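PDB 2PT5: shikimate kinase from Aquifex aeolicus, which probably catalyses the ATP-dependent phosphorylation of the 3-hydroxyl group of shikimate, the fifth step of the chorismate pathway. Local coordinates for residues 18-23 and 152-157; 25-30 and 70-75; 62-67 and 87-92. One frame throughout, in Å; residues are numbered along the deposited sequence.

In the fold
Contact 2 joins strands 28-30 and 72-75 at one edge of the parallel sheet, while contacts 1 and 3 each pair two helices on one face, the two contacts lying on opposite faces. Contact 1 packs helix 13-24 on helix 150-162, and contact 3 sets helix 52-66 beside helix 84-91; both are buried and rest on apolar packing, aliphatic in contact 1 and centred on an aromatic ring in contact 3. Contact 2, only partly buried, relies on backbone hydrogen bonds and one side-chain bond. It also lies between the helix layers: S21 of helix 13-24 packs on F28 and V73, whereas L66 of helix 52-66 packs on Y29 and I74. Contacts 1 and 3 do not touch each other.

Contact 1. Residues 18-23 and 152-157; sequences SLLSRS and EVVKEI
The carbonyl oxygen of L20 receives the hydroxyl of its own helix neighbour S23, S23 OG to L20 O being 2.8 Å, and a weak bond from S23 N as well. The hydroxyl is thus folded back on its own helix, and toward helix 150-162 it offers V154 CG1 nothing more than a loose approach.

The contact itself is made by branched aliphatic side chains. V154 reaches helix 13-24 with CG2, the branch lying beside its backbone N, which settles on L19 CB at 3.6 Å. The side chains of L19 and V154 cross at about a right angle, and the CD1 methyl of L19 lies against the same V154 CG2 at 4.0 Å. One turn further along helix 150-162, I157 presents CG2, its branch anti to the backbone N. L20 has CG anti to its own backbone N (chi1 -172°), and both its methyls, CD1 and CD2, stand 4.0 Å from I157 CG2.

The axes of segments 18-23 and 152-157 come within 9.7 Å and cross at -51°. V16 of helix 13-24 packs on V153, V154 and I157, while V153 and I157 also touch V144 of strand 142-145. Helix 13-24, which begins within the P-loop, is thereby joined to the C-terminal helix on one face of the sheet. The charged groups E152 and K155 pair within their own helix and R22 holds S18 OG within the other, so the join rests on aliphatic packing and probably depends on side-chain shape rather than on charge.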
loop_
_atom_site.group_PDB
_atom_site.type_symbol
_atom_site.label_atom_id
_atom_site.label_comp_id
_atom_site.label_asym_id
_atom_site.label_seq_id
_atom_site.Cartn_x
_atom_site.Cartn_y
_atom_site.Cartn_z
ATOM N N SER A 18 9.786 -1.767 5.460
ATOM C CA SER A 18 10.665 -2.038 6.594
ATOM C C SER A 18 12.120 -1.714 6.248
ATOM O O SER A 18 12.804 -1.023 7.006
ATOM C CB SER A 18 10.560 -3.509 7.015
ATOM O OG SER A 18 11.506 -3.814 8.033
ATOM N N LEU A 19 12.586 -2.222 5.109
ATOM C CA LEU A 19 13.952 -1.978 4.652
ATOM C C LEU A 19 14.177 -0.473 4.506
ATOM O O LEU A 19 15.202 0.073 4.918
ATOM C CB LEU A 19 14.195 -2.670 3.300
ATOM C CG LEU A 19 14.323 -4.201 3.235
ATOM C CD1 LEU A 19 14.345 -4.653 1.786
ATOM C CD2 LEU A 19 15.602 -4.655 3.932
ATOM N N LEU A 20 13.202 0.197 3.911
ATOM C CA LEU A 20 13.292 1.629 3.715
ATOM C C LEU A 20 13.395 2.364 5.051
ATOM O O LEU A 20 14.287 3.199 5.240
ATOM C CB LEU A 20 12.062 2.126 2.945
ATOM C CG LEU A 20 12.059 3.581 2.485
ATOM C CD1 LEU A 20 13.258 3.853 1.587
ATOM C CD2 LEU A 20 10.766 3.857 1.727
ATOM N N SER A 21 12.495 2.053 5.981
ATOM C CA SER A 21 12.496 2.737 7.272
ATOM C C SER A 21 13.804 2.512 8.015
ATOM O O SER A 21 14.258 3.363 8.786
ATOM C CB SER A 21 11.325 2.265 8.137
ATOM O OG SER A 21 11.667 1.121 8.893
ATOM N N ARG A 22 14.412 1.359 7.777
ATOM C CA ARG A 22 15.667 1.031 8.427
ATOM C C ARG A 22 16.846 1.820 7.866
ATOM O O ARG A 22 17.757 2.176 8.607
ATOM C CB ARG A 22 15.926 -0.473 8.329
ATOM C CG ARG A 22 15.168 -1.240 9.398
ATOM C CD ARG A 22 15.549 -2.703 9.417
ATOM N NE ARG A 22 14.658 -3.521 8.603
ATOM C CZ ARG A 22 14.928 -4.770 8.244
ATOM N NH1 ARG A 22 16.074 -5.333 8.623
ATOM N NH2 ARG A 22 14.044 -5.461 7.528
ATOM N N SER A 23 16.823 2.098 6.564
ATOM C CA SER A 23 17.897 2.858 5.934
ATOM C C SER A 23 17.753 4.360 6.176
ATOM O O SER A 23 18.700 5.112 5.975
ATOM C CB SER A 23 17.907 2.614 4.431
ATOM O OG SER A 23 16.760 3.194 3.847
ATOM N N GLU A 152 16.510 -3.973 -4.226
ATOM C CA GLU A 152 16.707 -3.180 -5.430
ATOM C C GLU A 152 15.669 -2.070 -5.520
ATOM O O GLU A 152 15.959 -0.974 -5.991
ATOM C CB GLU A 152 16.641 -4.072 -6.672
ATOM C CG GLU A 152 17.893 -4.896 -6.857
ATOM C CD GLU A 152 19.140 -4.038 -6.761
ATOM O OE1 GLU A 152 19.229 -3.040 -7.511
ATOM O OE2 GLU A 152 20.022 -4.358 -5.935
ATOM N N VAL A 153 14.457 -2.360 -5.062
ATOM C CA VAL A 153 13.391 -1.366 -5.080
ATOM C C VAL A 153 13.729 -0.256 -4.086
ATOM O O VAL A 153 13.443 0.911 -4.334
ATOM C CB VAL A 153 12.033 -2.003 -4.707
ATOM C CG1 VAL A 153 10.946 -0.936 -4.662
ATOM C CG2 VAL A 153 11.688 -3.098 -5.714
ATOM N N VAL A 154 14.343 -0.626 -2.962
ATOM C CA VAL A 154 14.734 0.356 -1.949
ATOM C C VAL A 154 15.754 1.329 -2.540
ATOM O O VAL A 154 15.649 2.539 -2.343
ATOM C CB VAL A 154 15.340 -0.328 -0.684
ATOM C CG1 VAL A 154 15.957 0.710 0.239
ATOM C CG2 VAL A 154 14.251 -1.082 0.069
ATOM N N LYS A 155 16.742 0.802 -3.259
ATOM C CA LYS A 155 17.755 1.655 -3.880
ATOM C C LYS A 155 17.079 2.608 -4.856
ATOM O O LYS A 155 17.477 3.766 -4.985
ATOM C CB LYS A 155 18.788 0.817 -4.634
ATOM C CG LYS A 155 19.702 0.003 -3.743
ATOM C CD LYS A 155 20.639 -0.848 -4.576
ATOM C CE LYS A 155 21.551 -1.688 -3.709
ATOM N NZ LYS A 155 22.390 -2.588 -4.552
ATOM N N GLU A 156 16.059 2.106 -5.548
ATOM C CA GLU A 156 15.307 2.912 -6.502
ATOM C C GLU A 156 14.639 4.067 -5.769
ATOM O O GLU A 156 14.729 5.225 -6.183
ATOM C CB GLU A 156 14.229 2.062 -7.186
ATOM C CG GLU A 156 14.730 1.105 -8.264
ATOM C CD GLU A 156 13.639 0.155 -8.756
ATOM O OE1 GLU A 156 12.541 0.631 -9.120
ATOM O OE2 GLU A 156 13.878 -1.072 -8.780
ATOM N N ILE A 157 13.965 3.751 -4.670
ATOM C CA ILE A 157 13.276 4.777 -3.902
ATOM C C ILE A 157 14.245 5.797 -3.312
ATOM O O ILE A 157 14.030 7.002 -3.431
ATOM C CB ILE A 157 12.427 4.150 -2.781
ATOM C CG1 ILE A 157 11.328 3.279 -3.400
ATOM C CG2 ILE A 157 11.800 5.246 -1.921
ATOM C CD1 ILE A 157 10.623 2.407 -2.398
#

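Contact 2. Residues 25-30 and 70-75; sequences NIPFYD and ENVVIS
The edge pair of the parallel sheet aligns F28, Y29 and D30 with V73, I74 and S75, and its ladder is built from three backbone bonds. V73 N gives to P27 O at 2.9 Å, Y29 N gives to V73 O, and S75 N gives to Y29 O at 2.8 Å.

At the C-terminal ends the ladder passes into side chains. S75 OG donates to D30 OD1 at 2.6 Å, meeting that oxygen on its anti lone pair. S75 OG sits between its own backbone N and carbonyl carbon (chi1 57°), which turns it toward D30. The other carboxylate oxygen, D30 OD2, caps E33 N, so D30 ends the strand pair and serves as N-cap of helix 31-39. The F28 ring lies obliquely by the same hydroxyl, its CZ 3.2 Å from S75 OG, and packs CD1 on V73 CG1.

I26 extends this face with a tight contact, CD1 to V73 CG2 at 3.5 Å. Its CG2 branch turns instead to N71 CB at 3.7 Å, while N71 OD1 is taken by M1 N. On the other face, the Y29 ring meets V72 CG2 at its edge, in the ring plane, with CD2 3.6 Å away.

F28 reaches S14 of the P-loop, and D30 stands two residues before D32, predicted to bind shikimate. Strand 72-75 bonds on its other side to strand 2-6, giving the 2-3-1-4-5 parallel order typical of the nucleoside monophosphate kinase fold, to which shikimate kinases belong.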
loop_
_atom_site.group_PDB
_atom_site.type_symbol
_atom_site.label_atom_id
_atom_site.label_comp_id
_atom_site.label_asym_id
_atom_site.label_seq_id
_atom_site.Cartn_x
_atom_site.Cartn_y
_atom_site.Cartn_z
ATOM N N ASN A 25 16.294 5.437 9.144
ATOM C CA ASN A 25 16.194 5.578 10.593
ATOM C C ASN A 25 14.871 6.163 11.063
ATOM O O ASN A 25 14.849 7.041 11.920
ATOM C CB ASN A 25 17.336 6.445 11.123
ATOM C CG ASN A 25 18.140 5.740 12.184
ATOM O OD1 ASN A 25 17.620 5.395 13.251
ATOM N ND2 ASN A 25 19.414 5.503 11.896
ATOM N N ILE A 26 13.769 5.689 10.491
ATOM C CA ILE A 26 12.445 6.149 10.881
ATOM C C ILE A 26 11.564 4.917 11.012
ATOM O O ILE A 26 11.817 3.901 10.367
ATOM C CB ILE A 26 11.841 7.109 9.836
ATOM C CG1 ILE A 26 11.780 6.432 8.460
ATOM C CG2 ILE A 26 12.674 8.379 9.778
ATOM C CD1 ILE A 26 11.264 7.339 7.346
ATOM N N PRO A 27 10.518 4.988 11.853
ATOM C CA PRO A 27 9.620 3.842 12.043
ATOM C C PRO A 27 8.754 3.468 10.839
ATOM O O PRO A 27 8.407 4.308 10.001
ATOM C CB PRO A 27 8.780 4.259 13.248
ATOM C CG PRO A 27 8.699 5.747 13.101
ATOM C CD PRO A 27 10.099 6.138 12.676
ATOM N N PHE A 28 8.416 2.187 10.761
ATOM C CA PHE A 28 7.572 1.693 9.692
ATOM C C PHE A 28 6.248 1.222 10.268
ATOM O O PHE A 28 6.191 0.645 11.359
ATOM C CB PHE A 28 8.233 0.524 8.964
ATOM C CG PHE A 28 7.287 -0.234 8.080
ATOM C CD1 PHE A 28 6.772 0.349 6.925
ATOM C CD2 PHE A 28 6.852 -1.504 8.443
ATOM C CE1 PHE A 28 5.828 -0.325 6.148
ATOM C CE2 PHE A 28 5.908 -2.189 7.670
ATOM C CZ PHE A 28 5.395 -1.600 6.526
ATOM N N TYR A 29 5.181 1.470 9.529
ATOM C CA TYR A 29 3.852 1.054 9.949
ATOM C C TYR A 29 3.053 0.640 8.723
ATOM O O TYR A 29 3.172 1.244 7.653
ATOM C CB TYR A 29 3.128 2.198 10.666
ATOM C CG TYR A 29 3.596 2.426 12.075
ATOM C CD1 TYR A 29 3.197 1.576 13.100
ATOM C CD2 TYR A 29 4.478 3.464 12.382
ATOM C CE1 TYR A 29 3.665 1.743 14.395
ATOM C CE2 TYR A 29 4.957 3.641 13.683
ATOM C CZ TYR A 29 4.545 2.773 14.680
ATOM O OH TYR A 29 5.018 2.908 15.961
ATOM N N ASP A 30 2.254 -0.404 8.896
ATOM C CA ASP A 30 1.395 -0.908 7.841
ATOM C C ASP A 30 -0.034 -0.710 8.322
ATOM O O ASP A 30 -0.409 -1.222 9.373
ATOM C CB ASP A 30 1.642 -2.390 7.597
ATOM C CG ASP A 30 0.620 -2.987 6.651
ATOM O OD1 ASP A 30 0.628 -2.627 5.460
ATOM O OD2 ASP A 30 -0.205 -3.799 7.110
ATOM N N GLU A 70 5.771 12.863 12.167
ATOM C CA GLU A 70 6.396 13.601 11.073
ATOM C C GLU A 70 7.372 12.745 10.268
ATOM O O GLU A 70 7.574 12.972 9.082
ATOM C CB GLU A 70 7.117 14.841 11.605
ATOM C CG GLU A 70 6.199 16.009 11.903
ATOM C CD GLU A 70 6.938 17.176 12.517
ATOM O OE1 GLU A 70 8.144 17.332 12.227
ATOM O OE2 GLU A 70 6.309 17.943 13.278
ATOM N N ASN A 71 7.974 11.756 10.917
ATOM C CA ASN A 71 8.925 10.884 10.247
ATOM C C ASN A 71 8.426 9.454 10.360
ATOM O O ASN A 71 8.389 8.879 11.454
ATOM C CB ASN A 71 10.293 11.031 10.900
ATOM C CG ASN A 71 10.764 12.468 10.918
ATOM O OD1 ASN A 71 11.112 13.030 9.879
ATOM N ND2 ASN A 71 10.759 13.080 12.098
ATOM N N VAL A 72 8.045 8.873 9.226
ATOM C CA VAL A 72 7.507 7.521 9.235
ATOM C C VAL A 72 7.272 7.017 7.813
ATOM O O VAL A 72 7.066 7.809 6.884
ATOM C CB VAL A 72 6.154 7.505 9.998
ATOM C CG1 VAL A 72 5.101 8.263 9.186
ATOM C CG2 VAL A 72 5.708 6.075 10.292
ATOM N N VAL A 73 7.340 5.700 7.647
ATOM C CA VAL A 73 7.072 5.075 6.360
ATOM C C VAL A 73 5.802 4.298 6.633
ATOM O O VAL A 73 5.748 3.477 7.561
ATOM C CB VAL A 73 8.167 4.092 5.945
ATOM C CG1 VAL A 73 7.775 3.401 4.642
ATOM C CG2 VAL A 73 9.489 4.821 5.789
ATOM N N ILE A 74 4.770 4.572 5.847
ATOM C CA ILE A 74 3.491 3.904 6.018
ATOM C C ILE A 74 3.110 3.147 4.755
ATOM O O ILE A 74 3.023 3.750 3.683
ATOM C CB ILE A 74 2.384 4.930 6.313
ATOM C CG1 ILE A 74 2.658 5.629 7.644
ATOM C CG2 ILE A 74 1.033 4.256 6.330
ATOM C CD1 ILE A 74 1.826 6.885 7.830
ATOM N N SER A 75 2.904 1.834 4.881
ATOM C CA SER A 75 2.480 1.012 3.752
ATOM C C SER A 75 0.955 1.002 3.848
ATOM O O SER A 75 0.401 0.989 4.948
ATOM C CB SER A 75 3.037 -0.417 3.859
ATOM O OG SER A 75 2.648 -1.034 5.078
#

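Contact 3. Residues 62-67 and 87-92; sequences VLKDLS and LNFMKS
F89 reaches from helix 84-91 to K64 and S67, with CG anti to its backbone N (chi1 172°). K64 lays its aliphatic part over one face, a CH-pi contact with CG 4.0 Å from the centroid of the F89 ring and displaced toward the rim. K64 CD approaches F89 CE1 to 3.6 Å. At the ring edge, in plane, S67 CB lies 3.8 Å from F89 CE2. An alanine in place of F89 would probably open a gap between the helices and leave the K64 methylenes and S67 side chain without the ring they pack on.

Segments 62-66 and 87-91 run almost parallel, 4° apart, on one face of the sheet; their helices belong to successive beta-alpha-beta connections before and after strand 72-75.

Aliphatic packing continues toward that sheet. L63 CD2 meets the terminal methyl of selenomethionine M90, CE, at 3.8 Å, the side chains crossing at about a right angle. The chi3 bend of M90 (-118°) sets CE there; M90 also touches Y4 and I6 of strand 2-6.

Each segment has a polar bond: S67 OG, also bonded to Y4 OH, gives to L63 O at 2.8 Å from above the carbonyl plane, and S92 OG to F89 O at 2.6 Å.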
loop_
_atom_site.group_PDB
_atom_site.type_symbol
_atom_site.label_atom_id
_atom_site.label_comp_id
_atom_site.label_asym_id
_atom_site.label_seq_id
_atom_site.Cartn_x
_atom_site.Cartn_y
_atom_site.Cartn_z
ATOM N N VAL A 62 -7.122 5.301 10.621
ATOM C CA VAL A 62 -5.828 4.808 11.059
ATOM C C VAL A 62 -4.708 5.492 10.283
ATOM O O VAL A 62 -3.648 5.789 10.839
ATOM C CB VAL A 62 -5.728 3.276 10.874
ATOM C CG1 VAL A 62 -4.344 2.796 11.235
ATOM C CG2 VAL A 62 -6.772 2.583 11.746
ATOM N N LEU A 63 -4.950 5.741 8.999
ATOM C CA LEU A 63 -3.957 6.389 8.162
ATOM C C LEU A 63 -3.655 7.770 8.715
ATOM O O LEU A 63 -2.489 8.136 8.889
ATOM C CB LEU A 63 -4.462 6.518 6.725
ATOM C CG LEU A 63 -3.554 7.302 5.780
ATOM C CD1 LEU A 63 -2.213 6.582 5.646
ATOM C CD2 LEU A 63 -4.237 7.443 4.409
ATOM N N LYS A 64 -4.710 8.536 8.989
ATOM C CA LYS A 64 -4.546 9.881 9.524
ATOM C C LYS A 64 -3.812 9.876 10.866
ATOM O O LYS A 64 -2.873 10.645 11.061
ATOM C CB LYS A 64 -5.901 10.574 9.687
ATOM C CG LYS A 64 -6.679 10.776 8.400
ATOM C CD LYS A 64 -7.550 12.022 8.517
ATOM C CE LYS A 64 -8.793 11.944 7.644
ATOM N NZ LYS A 64 -9.733 10.891 8.128
ATOM N N ASP A 65 -4.233 9.010 11.782
ATOM C CA ASP A 65 -3.592 8.918 13.096
ATOM C C ASP A 65 -2.088 8.630 12.969
ATOM O O ASP A 65 -1.258 9.243 13.650
ATOM C CB ASP A 65 -4.267 7.827 13.938
ATOM C CG ASP A 65 -5.697 8.184 14.324
ATOM O OD1 ASP A 65 -6.326 7.404 15.073
ATOM O OD2 ASP A 65 -6.193 9.245 13.881
ATOM N N LEU A 66 -1.742 7.689 12.097
ATOM C CA LEU A 66 -0.345 7.331 11.851
ATOM C C LEU A 66 0.417 8.528 11.265
ATOM O O LEU A 66 1.614 8.715 11.523
ATOM C CB LEU A 66 -0.279 6.146 10.873
ATOM C CG LEU A 66 -0.262 4.696 11.393
ATOM C CD1 LEU A 66 -1.236 4.488 12.532
ATOM C CD2 LEU A 66 -0.588 3.759 10.235
ATOM N N SER A 67 -0.290 9.333 10.476
ATOM C CA SER A 67 0.287 10.506 9.825
ATOM C C SER A 67 0.539 11.684 10.763
ATOM O O SER A 67 0.968 12.748 10.316
ATOM C CB SER A 67 -0.609 10.959 8.675
ATOM O OG SER A 67 -0.723 9.939 7.702
ATOM N N LEU A 87 -5.539 9.230 -0.978
ATOM C CA LEU A 87 -4.319 9.503 -1.725
ATOM C C LEU A 87 -3.999 10.995 -1.696
ATOM O O LEU A 87 -2.840 11.383 -1.535
ATOM C CB LEU A 87 -4.452 9.002 -3.170
ATOM C CG LEU A 87 -3.209 9.030 -4.074
ATOM C CD1 LEU A 87 -2.025 8.318 -3.415
ATOM C CD2 LEU A 87 -3.552 8.362 -5.393
ATOM N N ASN A 88 -5.022 11.836 -1.846
ATOM C CA ASN A 88 -4.801 13.278 -1.815
ATOM C C ASN A 88 -4.386 13.706 -0.416
ATOM O O ASN A 88 -3.584 14.626 -0.253
ATOM C CB ASN A 88 -6.052 14.030 -2.262
ATOM C CG ASN A 88 -6.197 14.047 -3.767
ATOM O OD1 ASN A 88 -5.260 14.407 -4.483
ATOM N ND2 ASN A 88 -7.370 13.663 -4.258
ATOM N N PHE A 89 -4.924 13.032 0.596
ATOM C CA PHE A 89 -4.542 13.330 1.971
ATOM C C PHE A 89 -3.045 13.021 2.095
ATOM O O PHE A 89 -2.273 13.824 2.613
ATOM C CB PHE A 89 -5.321 12.452 2.953
ATOM C CG PHE A 89 -4.844 12.563 4.380
ATOM C CD1 PHE A 89 -5.379 13.519 5.238
ATOM C CD2 PHE A 89 -3.848 11.718 4.860
ATOM C CE1 PHE A 89 -4.933 13.630 6.556
ATOM C CE2 PHE A 89 -3.392 11.822 6.180
ATOM C CZ PHE A 89 -3.937 12.780 7.027
HETATM N N MSE A 90 -2.635 11.856 1.599
HETATM C CA MSE A 90 -1.236 11.448 1.678
HETATM C C MSE A 90 -0.270 12.459 1.069
HETATM O O MSE A 90 0.771 12.748 1.652
HETATM C CB MSE A 90 -1.047 10.083 1.016
HETATM C CG MSE A 90 -1.529 8.913 1.875
HETATM SE SE MSE A 90 -1.337 7.231 0.949
HETATM C CE MSE A 90 -3.207 6.682 0.869
ATOM N N LYS A 91 -0.618 12.993 -0.101
ATOM C CA LYS A 91 0.221 13.972 -0.774
ATOM C C LYS A 91 0.368 15.265 0.031
ATOM O O LYS A 91 1.390 15.950 -0.066
ATOM C CB LYS A 91 -0.342 14.282 -2.161
ATOM C CG LYS A 91 -0.364 13.084 -3.094
ATOM C CD LYS A 91 -0.768 13.477 -4.503
ATOM C CE LYS A 91 -0.625 12.308 -5.466
ATOM N NZ LYS A 91 -0.881 12.727 -6.864
ATOM N N SER A 92 -0.641 15.596 0.828
ATOM C CA SER A 92 -0.583 16.812 1.633
ATOM C C SER A 92 0.250 16.617 2.894
ATOM O O SER A 92 0.447 17.556 3.662
ATOM C CB SER A 92 -1.989 17.267 2.030
ATOM O OG SER A 92 -2.603 16.349 2.922
#